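Long-range contacts in nitrite oxidoreductase subunit A (Kuenenia stuttgartiensis, PDB 7B04), which belongs to the molybdopterin oxidoreductase family, is related to NarG, and binds an iron/sulfur cluster, a molybdenum atom and two MD1 molecules: residues B[133-139]-B[167-173]; B[188-192]-B[674-678]; B[515-521]-B[548-552]; B[522-526]-B[542-546]. One frame throughout, in Å; residues are numbered along the deposited sequence.

Contact 1: B[133-139]-B[167-173]; sequences YPLIRKG and DELLRAS
I136 and L170 form the hydrogen-bonded pair of a short antiparallel ladder: I136 N donates to L170 O (3.0 Å) and L170 N to I136 O (2.8 Å). The non-hydrogen-bonded pairs L135–R171 and R137–L169 flank it, and A172 N to P134 O and K138 N to E168 O lengthen the ladder at its two ends. Segment axes 135-137 and 169-171 approach to 4.4 Å at 137°, evidence of a marked twist. The two strands make one margin of a mixed sheet: 169-171 is outermost within this chain, while L135 and R137 carry the backbone pairing on to A694 and D692. On one face I136 CG2 meets A172 CB at 4.0 Å, against helix 174-191, where I136 touches Y180 and A172 touches A177; on the other L135 CD1 and L169 CD1 stand 4.2 Å apart. Y133 has CG wedged between its backbone N and carbonyl carbon (chi1 43°), which lays the ring against R171. That extended chain crosses the ring at about a right angle, CD over one face toward the rim, the guanidinium plane turned 34° from it, and NH2 runs on to a salt bridge with E730. At the far end R137 is shared between two acids, NE with D692 and NH1 with D167 by a salt bridge whose hydrogen bond is weak. D167 OD2 also accepts G139 N at 2.7 Å through its syn lone pair.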
loop_
_atom_site.group_PDB
_atom_site.type_symbol
_atom_site.label_atom_id
_atom_site.label_comp_id
_atom_site.label_asym_id
_atom_site.label_seq_id
_atom_site.Cartn_x
_atom_site.Cartn_y
_atom_site.Cartn_z
ATOM N N TYR B 133 13.961 0.995 -24.030
ATOM C CA TYR B 133 15.186 1.249 -24.771
ATOM C C TYR B 133 15.702 2.625 -24.381
ATOM O O TYR B 133 14.932 3.463 -23.895
ATOM C CB TYR B 133 14.936 1.173 -26.287
ATOM C CG TYR B 133 13.655 1.852 -26.729
ATOM C CD1 TYR B 133 12.487 1.125 -26.918
ATOM C CD2 TYR B 133 13.612 3.222 -26.948
ATOM C CE1 TYR B 133 11.316 1.740 -27.320
ATOM C CE2 TYR B 133 12.447 3.845 -27.353
ATOM C CZ TYR B 133 11.301 3.102 -27.536
ATOM O OH TYR B 133 10.138 3.721 -27.935
ATOM N N PRO B 134 16.999 2.885 -24.562
ATOM C CA PRO B 134 17.545 4.195 -24.185
ATOM C C PRO B 134 16.856 5.326 -24.934
ATOM O O PRO B 134 16.500 5.197 -26.106
ATOM C CB PRO B 134 19.025 4.084 -24.567
ATOM C CG PRO B 134 19.313 2.623 -24.522
ATOM C CD PRO B 134 18.056 1.951 -24.993
ATOM N N LEU B 135 16.674 6.445 -24.238
ATOM C CA LEU B 135 15.979 7.601 -24.779
ATOM C C LEU B 135 16.868 8.834 -24.716
ATOM O O LEU B 135 17.593 9.043 -23.738
ATOM C CB LEU B 135 14.679 7.875 -24.017
ATOM C CG LEU B 135 13.571 6.830 -24.127
ATOM C CD1 LEU B 135 12.431 7.166 -23.177
ATOM C CD2 LEU B 135 13.075 6.750 -25.555
ATOM N N ILE B 136 16.808 9.645 -25.769
ATOM C CA ILE B 136 17.450 10.950 -25.808
ATOM C C ILE B 136 16.435 11.948 -26.349
ATOM O O ILE B 136 15.679 11.638 -27.277
ATOM C CB ILE B 136 18.737 10.937 -26.664
ATOM C CG1 ILE B 136 19.414 12.309 -26.644
ATOM C CG2 ILE B 136 18.443 10.493 -28.091
ATOM C CD1 ILE B 136 20.787 12.322 -27.283
ATOM N N ARG B 137 16.403 13.139 -25.760
ATOM C CA ARG B 137 15.437 14.149 -26.167
ATOM C C ARG B 137 15.879 14.801 -27.470
ATOM O O ARG B 137 17.067 15.067 -27.678
ATOM C CB ARG B 137 15.263 15.202 -25.075
ATOM C CG ARG B 137 14.106 16.153 -25.324
ATOM C CD ARG B 137 13.931 17.104 -24.160
ATOM N NE ARG B 137 15.150 17.865 -23.924
ATOM C CZ ARG B 137 15.502 18.947 -24.609
ATOM N NH1 ARG B 137 14.725 19.413 -25.578
ATOM N NH2 ARG B 137 16.634 19.565 -24.320
ATOM N N LYS B 138 14.907 15.056 -28.349
ATOM C CA LYS B 138 15.219 15.571 -29.678
ATOM C C LYS B 138 15.919 16.924 -29.603
ATOM O O LYS B 138 16.919 17.156 -30.292
ATOM C CB LYS B 138 13.944 15.672 -30.516
ATOM C CG LYS B 138 14.188 16.113 -31.951
ATOM C CD LYS B 138 12.887 16.259 -32.725
ATOM C CE LYS B 138 13.153 16.557 -34.192
ATOM N NZ LYS B 138 13.829 17.871 -34.380
ATOM N N GLY B 139 15.416 17.828 -28.764
ATOM C CA GLY B 139 16.026 19.144 -28.679
ATOM C C GLY B 139 17.360 19.187 -27.966
ATOM O O GLY B 139 17.986 20.251 -27.936
ATOM N N ASP B 167 8.557 18.478 -26.153
ATOM C CA ASP B 167 9.524 17.923 -27.083
ATOM C C ASP B 167 9.308 16.414 -27.169
ATOM O O ASP B 167 8.379 15.865 -26.576
ATOM C CB ASP B 167 10.944 18.278 -26.638
ATOM C CG ASP B 167 11.960 18.149 -27.755
ATOM O OD1 ASP B 167 11.576 17.750 -28.873
ATOM O OD2 ASP B 167 13.144 18.457 -27.513
ATOM N N GLU B 168 10.169 15.726 -27.909
ATOM C CA GLU B 168 10.000 14.302 -28.156
ATOM C C GLU B 168 11.207 13.527 -27.648
ATOM O O GLU B 168 12.352 13.955 -27.821
ATOM C CB GLU B 168 9.792 14.024 -29.648
ATOM C CG GLU B 168 9.439 12.581 -29.961
ATOM C CD GLU B 168 9.180 12.351 -31.434
ATOM O OE1 GLU B 168 9.311 13.316 -32.218
ATOM O OE2 GLU B 168 8.847 11.207 -31.810
ATOM N N LEU B 169 10.940 12.384 -27.021
ATOM C CA LEU B 169 11.987 11.473 -26.578
ATOM C C LEU B 169 12.187 10.409 -27.651
ATOM O O LEU B 169 11.278 9.620 -27.929
ATOM C CB LEU B 169 11.621 10.839 -25.239
ATOM C CG LEU B 169 11.574 11.807 -24.056
ATOM C CD1 LEU B 169 10.994 11.129 -22.830
ATOM C CD2 LEU B 169 12.960 12.363 -23.762
ATOM N N LEU B 170 13.373 10.391 -28.246
ATOM C CA LEU B 170 13.698 9.512 -29.359
ATOM C C LEU B 170 14.478 8.294 -28.881
ATOM O O LEU B 170 15.142 8.317 -27.842
ATOM C CB LEU B 170 14.504 10.270 -30.418
ATOM C CG LEU B 170 13.817 11.513 -30.985
ATOM C CD1 LEU B 170 14.755 12.272 -31.911
ATOM C CD2 LEU B 170 12.531 11.131 -31.706
ATOM N N ARG B 171 14.391 7.219 -29.660
ATOM C CA ARG B 171 15.140 6.015 -29.336
ATOM C C ARG B 171 16.617 6.208 -29.648
ATOM O O ARG B 171 16.983 6.832 -30.647
ATOM C CB ARG B 171 14.601 4.820 -30.129
ATOM C CG ARG B 171 15.342 3.517 -29.857
ATOM C CD ARG B 171 14.976 2.416 -30.840
ATOM N NE ARG B 171 15.688 1.176 -30.535
ATOM C CZ ARG B 171 15.144 0.136 -29.912
ATOM N NH1 ARG B 171 13.875 0.181 -29.535
ATOM N NH2 ARG B 171 15.865 -0.950 -29.671
ATOM N N ALA B 172 17.468 5.669 -28.783
ATOM C CA ALA B 172 18.902 5.679 -29.002
ATOM C C ALA B 172 19.458 4.291 -28.736
ATOM O O ALA B 172 18.963 3.558 -27.873
ATOM C CB ALA B 172 19.603 6.707 -28.102
ATOM N N SER B 173 20.501 3.940 -29.481
ATOM C CA SER B 173 21.285 2.772 -29.124
ATOM C C SER B 173 22.187 3.119 -27.948
ATOM O O SER B 173 22.494 4.286 -27.696
ATOM C CB SER B 173 22.110 2.279 -30.315
ATOM O OG SER B 173 23.226 3.119 -30.545
#

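Contact 2: B[188-192]-B[674-678]; sequences ITKKY and IEQIM
I188 supplies the closely fitted part of this contact, its CD1 lying 3.7 Å from E675 CB and 3.6 Å from Q676 OE1. Here the ethyl branch of I188 carries the contact, with CG1 anti to the carbonyl carbon (chi1 -59°), and its tip settles in the angle between the E675 and Q676 side chains. W143 of helix 138-145 touches both I188 and E675 and borders this close-fitting part. The backbones themselves stay apart: the nearest CA atoms, of I188 and E675, are 7.6 Å from one another, and just 215 Å² is buried over both sides. The arrangement is a helix end laid on a sheet, the last turn of helix 174-191 reaching the start of strand 676-681, which runs between strands 648-652 and 693-696 of the mixed sheet. Toward the partly exposed K191 the fit is looser and polar. The lysine chain bends about CB–CG and CG–CD, bringing NZ to 3.3 Å from E675 OE2 and, in a weaker bond, to 3.4 Å from E675 OE1. This salt bridge is less certain in detail because OE2 is modelled implausibly near the Y192 hydroxyl, which has a hydrogen-bond partner in Q204. K647 forms a second, long and weak ion pair with E675, and two lysines so placed would be expected to stabilise the charged carboxylate.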
loop_
_atom_site.group_PDB
_atom_site.type_symbol
_atom_site.label_atom_id
_atom_site.label_comp_id
_atom_site.label_asym_id
_atom_site.label_seq_id
_atom_site.Cartn_x
_atom_site.Cartn_y
_atom_site.Cartn_z
ATOM N N ILE B 188 30.251 20.592 -21.157
ATOM C CA ILE B 188 29.703 21.461 -20.119
ATOM C C ILE B 188 30.677 21.605 -18.955
ATOM O O ILE B 188 30.845 22.700 -18.405
ATOM C CB ILE B 188 28.330 20.941 -19.661
ATOM C CG1 ILE B 188 27.365 20.898 -20.846
ATOM C CG2 ILE B 188 27.771 21.828 -18.565
ATOM C CD1 ILE B 188 26.094 20.126 -20.579
ATOM N N THR B 189 31.336 20.512 -18.555
ATOM C CA THR B 189 32.314 20.619 -17.477
ATOM C C THR B 189 33.486 21.492 -17.891
ATOM O O THR B 189 34.064 22.188 -17.054
ATOM C CB THR B 189 32.800 19.236 -17.040
ATOM O OG1 THR B 189 33.267 18.503 -18.179
ATOM C CG2 THR B 189 31.676 18.470 -16.357
ATOM N N LYS B 190 33.852 21.468 -19.172
ATOM C CA LYS B 190 34.867 22.381 -19.678
ATOM C C LYS B 190 34.288 23.764 -19.931
ATOM O O LYS B 190 35.025 24.754 -19.890
ATOM C CB LYS B 190 35.485 21.810 -20.960
ATOM C CG LYS B 190 36.474 22.718 -21.678
ATOM C CD LYS B 190 37.788 22.838 -20.921
ATOM C CE LYS B 190 38.810 23.630 -21.726
ATOM N NZ LYS B 190 40.097 23.805 -20.998
ATOM N N LYS B 191 32.977 23.854 -20.171
ATOM C CA LYS B 191 32.343 25.152 -20.401
ATOM C C LYS B 191 32.426 26.045 -19.169
ATOM O O LYS B 191 32.684 27.251 -19.279
ATOM C CB LYS B 191 30.876 24.946 -20.798
ATOM C CG LYS B 191 30.240 26.102 -21.572
ATOM C CD LYS B 191 28.749 26.190 -21.220
ATOM C CE LYS B 191 27.873 26.288 -22.459
ATOM N NZ LYS B 191 26.561 26.946 -22.178
ATOM N N TYR B 192 32.208 25.468 -17.985
ATOM C CA TYR B 192 32.208 26.274 -16.735
ATOM C C TYR B 192 33.439 25.977 -15.868
ATOM O O TYR B 192 33.372 26.261 -14.656
ATOM C CB TYR B 192 30.914 26.038 -15.949
ATOM C CG TYR B 192 29.652 26.412 -16.684
ATOM C CD1 TYR B 192 28.922 25.462 -17.380
ATOM C CD2 TYR B 192 29.184 27.714 -16.685
ATOM C CE1 TYR B 192 27.761 25.796 -18.057
ATOM C CE2 TYR B 192 28.025 28.066 -17.357
ATOM C CZ TYR B 192 27.310 27.103 -18.047
ATOM O OH TYR B 192 26.167 27.441 -18.712
ATOM N N ILE B 674 19.585 24.078 -16.238
ATOM C CA ILE B 674 20.387 22.866 -16.117
ATOM C C ILE B 674 20.530 22.311 -17.526
ATOM O O ILE B 674 19.535 21.970 -18.173
ATOM C CB ILE B 674 19.737 21.843 -15.179
ATOM C CG1 ILE B 674 19.174 22.537 -13.939
ATOM C CG2 ILE B 674 20.744 20.757 -14.791
ATOM C CD1 ILE B 674 18.834 21.590 -12.809
ATOM N N GLU B 675 21.753 22.324 -18.037
ATOM C CA GLU B 675 22.123 21.951 -19.424
ATOM C C GLU B 675 22.024 20.463 -19.748
ATOM O O GLU B 675 21.998 20.141 -20.923
ATOM C CB GLU B 675 23.453 22.593 -19.773
ATOM C CG GLU B 675 23.505 24.016 -19.314
ATOM C CD GLU B 675 24.692 24.747 -19.866
ATOM O OE1 GLU B 675 25.441 24.124 -20.567
ATOM O OE2 GLU B 675 24.844 25.932 -19.585
ATOM N N GLN B 676 22.132 19.586 -18.764
ATOM C CA GLN B 676 21.964 18.151 -19.081
ATOM C C GLN B 676 21.287 17.436 -17.920
ATOM O O GLN B 676 21.877 17.416 -16.882
ATOM C CB GLN B 676 23.339 17.579 -19.356
ATOM C CG GLN B 676 23.346 16.099 -19.606
ATOM C CD GLN B 676 24.623 15.750 -20.303
ATOM O OE1 GLN B 676 25.344 16.606 -20.760
ATOM N NE2 GLN B 676 24.901 14.477 -20.393
ATOM N N ILE B 677 20.113 16.833 -18.128
ATOM C CA ILE B 677 19.416 16.077 -17.098
ATOM C C ILE B 677 19.314 14.638 -17.576
ATOM O O ILE B 677 18.888 14.383 -18.707
ATOM C CB ILE B 677 18.020 16.659 -16.808
ATOM C CG1 ILE B 677 18.127 18.060 -16.202
ATOM C CG2 ILE B 677 17.234 15.733 -15.897
ATOM C CD1 ILE B 677 17.999 19.176 -17.210
ATOM N N MET B 678 19.701 13.704 -16.718
ATOM C CA MET B 678 19.774 12.303 -17.096
ATOM C C MET B 678 19.162 11.477 -15.980
ATOM O O MET B 678 19.327 11.794 -14.799
ATOM C CB MET B 678 21.224 11.879 -17.347
ATOM C CG MET B 678 21.883 12.603 -18.501
ATOM S SD MET B 678 23.671 12.431 -18.452
ATOM C CE MET B 678 23.870 10.690 -18.775
#

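Contact 3: B[515-521]-B[548-552]; sequences IATIKPV and LTGNV
N551 holds its CG anti to its own carbonyl carbon (chi1 -62°), which sets the amide between K519 and V521, while K519, kinked about CB–CG (chi2 -146°), runs its chain past that amide toward the backbone of T549 and G550. The evidence is in the spacings: K519 CG and CD are each 3.6 Å from N551 ND2, and N551 OD1 sits 3.5 Å from V521 CB. At the end of the lysine, NZ donates to G550 O at 3.2 Å, approaching from above the carbonyl plane, 37° out of it, and so not on a lone pair. This carbonyl belongs to a glycine with positive phi that follows helix 544-548. The segments belong to one beta-alpha-beta crossover of the five-stranded parallel sheet: 515-521 leads from helix 505-517 into its first strand, 521-525, whereas residues 548-552 lie in the connection, leading toward the adjacent parallel strand 558-561. A cis peptide bond precedes P520 at the entry to the first of these strands. Apart from the lysine, I515 CG2 meets T549 CG2 at 3.7 Å, the two side chains crossing at about a right angle. The other branch, T549 OG1, has P545 O as its strongest polar partner.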
loop_
_atom_site.group_PDB
_atom_site.type_symbol
_atom_site.label_atom_id
_atom_site.label_comp_id
_atom_site.label_asym_id
_atom_site.label_seq_id
_atom_site.Cartn_x
_atom_site.Cartn_y
_atom_site.Cartn_z
ATOM N N ILE B 515 4.449 7.628 31.417
ATOM C CA ILE B 515 5.893 7.639 31.194
ATOM C C ILE B 515 6.637 7.409 32.507
ATOM O O ILE B 515 7.678 6.741 32.540
ATOM C CB ILE B 515 6.312 8.961 30.521
ATOM C CG1 ILE B 515 5.688 9.071 29.129
ATOM C CG2 ILE B 515 7.825 9.070 30.436
ATOM C CD1 ILE B 515 5.804 10.453 28.525
ATOM N N ALA B 516 6.104 7.943 33.609
ATOM C CA ALA B 516 6.776 7.868 34.901
ATOM C C ALA B 516 6.540 6.557 35.648
ATOM O O ALA B 516 7.355 6.207 36.510
ATOM C CB ALA B 516 6.347 9.042 35.783
ATOM N N THR B 517 5.459 5.824 35.362
ATOM C CA THR B 517 5.160 4.572 36.063
ATOM C C THR B 517 5.539 3.318 35.277
ATOM O O THR B 517 5.474 2.214 35.831
ATOM C CB THR B 517 3.677 4.487 36.484
ATOM O OG1 THR B 517 2.904 3.895 35.427
ATOM C CG2 THR B 517 3.113 5.811 36.955
ATOM N N ILE B 518 5.846 3.431 33.984
ATOM C CA ILE B 518 6.130 2.268 33.143
ATOM C C ILE B 518 7.582 2.270 32.658
ATOM O O ILE B 518 8.162 3.324 32.362
ATOM C CB ILE B 518 5.175 2.200 31.936
ATOM C CG1 ILE B 518 3.731 2.336 32.427
ATOM C CG2 ILE B 518 5.355 0.897 31.182
ATOM C CD1 ILE B 518 2.677 1.874 31.452
ATOM N N LYS B 519 8.183 1.071 32.625
ATOM C CA LYS B 519 9.465 0.770 31.983
ATOM C C LYS B 519 9.281 -0.500 31.155
ATOM O O LYS B 519 8.622 -1.437 31.627
ATOM C CB LYS B 519 10.561 0.570 33.039
ATOM C CG LYS B 519 11.196 1.874 33.527
ATOM C CD LYS B 519 12.675 1.704 33.847
ATOM C CE LYS B 519 13.279 2.990 34.397
ATOM N NZ LYS B 519 14.766 2.933 34.354
ATOM N N PRO B 520 9.845 -0.590 29.932
ATOM C CA PRO B 520 10.436 0.420 29.054
ATOM C C PRO B 520 9.414 1.293 28.366
ATOM O O PRO B 520 8.314 0.849 28.022
ATOM C CB PRO B 520 11.163 -0.433 28.006
ATOM C CG PRO B 520 11.338 -1.779 28.638
ATOM C CD PRO B 520 10.042 -1.931 29.363
ATOM N N VAL B 521 9.770 2.562 28.216
ATOM C CA VAL B 521 8.968 3.543 27.501
ATOM C C VAL B 521 9.725 3.884 26.225
ATOM O O VAL B 521 10.944 4.111 26.266
ATOM C CB VAL B 521 8.718 4.801 28.354
ATOM C CG1 VAL B 521 8.238 5.968 27.491
ATOM C CG2 VAL B 521 7.730 4.502 29.468
ATOM N N LEU B 548 14.911 11.644 31.373
ATOM C CA LEU B 548 14.683 11.735 32.808
ATOM C C LEU B 548 14.217 10.415 33.408
ATOM O O LEU B 548 14.468 10.155 34.589
ATOM C CB LEU B 548 13.673 12.843 33.097
ATOM C CG LEU B 548 14.128 14.225 32.628
ATOM C CD1 LEU B 548 13.014 15.253 32.769
ATOM C CD2 LEU B 548 15.366 14.660 33.396
ATOM N N THR B 549 13.554 9.572 32.622
ATOM C CA THR B 549 12.978 8.335 33.129
ATOM C C THR B 549 13.894 7.130 32.965
ATOM O O THR B 549 13.518 6.027 33.376
ATOM C CB THR B 549 11.651 8.055 32.426
ATOM O OG1 THR B 549 11.846 8.106 31.006
ATOM C CG2 THR B 549 10.604 9.079 32.828
ATOM N N GLY B 550 15.080 7.308 32.394
ATOM C CA GLY B 550 16.011 6.209 32.222
ATOM C C GLY B 550 15.593 5.170 31.203
ATOM O O GLY B 550 15.689 3.965 31.461
ATOM N N ASN B 551 15.124 5.617 30.041
ATOM C CA ASN B 551 14.629 4.724 29.001
ATOM C C ASN B 551 15.384 4.903 27.686
ATOM O O ASN B 551 14.791 4.883 26.608
ATOM C CB ASN B 551 13.128 4.909 28.802
ATOM C CG ASN B 551 12.333 4.566 30.044
ATOM O OD1 ASN B 551 11.455 5.321 30.462
ATOM N ND2 ASN B 551 12.635 3.419 30.640
ATOM N N VAL B 552 16.693 5.128 27.751
ATOM C CA VAL B 552 17.533 5.162 26.558
ATOM C C VAL B 552 18.659 4.152 26.735
ATOM O O VAL B 552 19.355 4.165 27.756
ATOM C CB VAL B 552 18.099 6.569 26.285
ATOM C CG1 VAL B 552 19.149 6.520 25.183
ATOM C CG2 VAL B 552 16.980 7.525 25.916
#

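Contact 4: B[522-526]-B[542-546]; sequences AIHYG and YYLPV
Y542, Y525 and I523 bury the most surface here, 83, 75 and 73 Å² respectively. The two tyrosine rings meet obliquely, neither stacked nor edge-to-face, with centroids 4.4 Å apart and planes at 43°. Y542 CD2 is the atom that presses in, lying 3.2 Å above the Y525 ring plane and over its centre. Y525 presents that face because its CG lies between the backbone N and carbonyl carbon (chi1 38°), swinging the ring from strand 521-525 toward segment 542-546. I523, two residues earlier and on the same side of the strand, extends CD1 to 3.5 Å from Y542 O and 3.7 Å from P545 CG, crossing the proline at about a right angle; V546 CB is next, at 4.4 Å. An inner strand of the parallel sheet, between 301-304 and 558-561, is thus covered by the chain entering helix 544-548. An MD1 lies beside this part of the chain: G526 touches it, and the Y542 side chain is about 5 Å from a bound MD1. The Y525 hydroxyl lies in the plane of the Y543 ring at its edge, 3.4 Å from CE1, and hydrogen-bonds H280 and S559. S559 OG also hydrogen-bonds Y542 O. Between the segments the contact is therefore apolar and aromatic, whereas the buried hydroxyl of Y525 and carbonyl of Y542 are satisfied by third parties, which ties this pair to strand 558-561 and to H280.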
loop_
_atom_site.group_PDB
_atom_site.type_symbol
_atom_site.label_atom_id
_atom_site.label_comp_id
_atom_site.label_asym_id
_atom_site.label_seq_id
_atom_site.Cartn_x
_atom_site.Cartn_y
_atom_site.Cartn_z
ATOM N N ALA B 522 9.016 3.910 25.100
ATOM C CA ALA B 522 9.631 4.246 23.826
ATOM C C ALA B 522 8.768 5.260 23.095
ATOM O O ALA B 522 7.543 5.111 23.019
ATOM C CB ALA B 522 9.821 3.003 22.948
ATOM N N ILE B 523 9.416 6.301 22.581
ATOM C CA ILE B 523 8.768 7.331 21.783
ATOM C C ILE B 523 9.210 7.131 20.344
ATOM O O ILE B 523 10.413 7.135 20.050
ATOM C CB ILE B 523 9.113 8.745 22.275
ATOM C CG1 ILE B 523 8.733 8.896 23.745
ATOM C CG2 ILE B 523 8.393 9.779 21.435
ATOM C CD1 ILE B 523 9.283 10.140 24.399
ATOM N N HIS B 524 8.247 6.957 19.451
ATOM C CA HIS B 524 8.521 6.750 18.039
ATOM C C HIS B 524 7.905 7.875 17.229
ATOM O O HIS B 524 6.773 8.301 17.488
ATOM C CB HIS B 524 8.001 5.397 17.567
ATOM C CG HIS B 524 8.792 4.245 18.100
ATOM N ND1 HIS B 524 9.852 3.687 17.423
ATOM C CD2 HIS B 524 8.711 3.583 19.275
ATOM C CE1 HIS B 524 10.366 2.705 18.141
ATOM N NE2 HIS B 524 9.690 2.621 19.271
ATOM N N TYR B 525 8.663 8.344 16.242
ATOM C CA TYR B 525 8.244 9.461 15.417
ATOM C C TYR B 525 8.789 9.290 14.015
ATOM O O TYR B 525 9.623 8.424 13.745
ATOM C CB TYR B 525 8.718 10.801 15.976
ATOM C CG TYR B 525 10.093 10.820 16.587
ATOM C CD1 TYR B 525 10.291 10.408 17.895
ATOM C CD2 TYR B 525 11.187 11.302 15.878
ATOM C CE1 TYR B 525 11.533 10.441 18.466
ATOM C CE2 TYR B 525 12.444 11.343 16.451
ATOM C CZ TYR B 525 12.608 10.911 17.742
ATOM O OH TYR B 525 13.855 10.952 18.305
ATOM N N GLY B 526 8.306 10.133 13.128
ATOM C CA GLY B 526 8.714 10.108 11.737
ATOM C C GLY B 526 8.532 11.462 11.119
ATOM O O GLY B 526 8.631 12.492 11.793
ATOM N N TYR B 542 11.759 15.294 21.862
ATOM C CA TYR B 542 11.381 13.892 21.988
ATOM C C TYR B 542 12.296 13.083 22.902
ATOM O O TYR B 542 11.990 11.915 23.169
ATOM C CB TYR B 542 11.334 13.248 20.601
ATOM C CG TYR B 542 10.239 13.809 19.722
ATOM C CD1 TYR B 542 9.122 14.413 20.280
ATOM C CD2 TYR B 542 10.325 13.743 18.337
ATOM C CE1 TYR B 542 8.118 14.930 19.487
ATOM C CE2 TYR B 542 9.323 14.257 17.535
ATOM C CZ TYR B 542 8.222 14.851 18.117
ATOM O OH TYR B 542 7.220 15.366 17.330
ATOM N N TYR B 543 13.398 13.655 23.390
ATOM C CA TYR B 543 14.247 12.968 24.357
ATOM C C TYR B 543 14.022 13.421 25.793
ATOM O O TYR B 543 14.401 12.693 26.717
ATOM C CB TYR B 543 15.735 13.149 24.019
ATOM C CG TYR B 543 16.282 12.195 22.974
ATOM C CD1 TYR B 543 15.569 11.908 21.818
ATOM C CD2 TYR B 543 17.512 11.569 23.152
ATOM C CE1 TYR B 543 16.070 11.037 20.863
ATOM C CE2 TYR B 543 18.018 10.693 22.205
ATOM C CZ TYR B 543 17.289 10.429 21.064
ATOM O OH TYR B 543 17.778 9.562 20.116
ATOM N N LEU B 544 13.423 14.593 26.004
ATOM C CA LEU B 544 13.285 15.125 27.359
ATOM C C LEU B 544 12.560 14.176 28.305
ATOM O O LEU B 544 13.106 13.890 29.386
ATOM C CB LEU B 544 12.602 16.497 27.306
ATOM C CG LEU B 544 13.444 17.656 26.779
ATOM C CD1 LEU B 544 12.582 18.887 26.586
ATOM C CD2 LEU B 544 14.593 17.951 27.727
ATOM N N PRO B 545 11.366 13.656 27.994
ATOM C CA PRO B 545 10.722 12.732 28.943
ATOM C C PRO B 545 11.443 11.404 29.066
ATOM O O PRO B 545 11.297 10.733 30.095
ATOM C CB PRO B 545 9.313 12.553 28.364
ATOM C CG PRO B 545 9.478 12.795 26.916
ATOM C CD PRO B 545 10.535 13.855 26.790
ATOM N N VAL B 546 12.226 11.011 28.060
ATOM C CA VAL B 546 12.907 9.723 28.090
ATOM C C VAL B 546 14.311 9.815 28.680
ATOM O O VAL B 546 14.842 8.798 29.152
ATOM C CB VAL B 546 12.943 9.118 26.673
ATOM C CG1 VAL B 546 14.062 9.720 25.845
ATOM C CG2 VAL B 546 13.085 7.618 26.732
#

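The four contacts fall into two groups on opposite sides of the chain's centre. Contacts 1 and 2, with centres 18 Å apart, reach the same mixed sheet and are joined by helix 174-191, which starts just after one and ends in the other. Contacts 3 and 4, with centres 11 Å apart, touch directly, N551 O lying 3.2 Å from V546 CG2, and share the parallel sheet; contact 4 is nested in the loop that contact 3 closes, and both lie inside the far longer loop closed by contact 2. Contact 4 alone touches an MD1, through G526, whereas P134 of contact 1 and I515 of contact 3 have side chains about 13 Å from one.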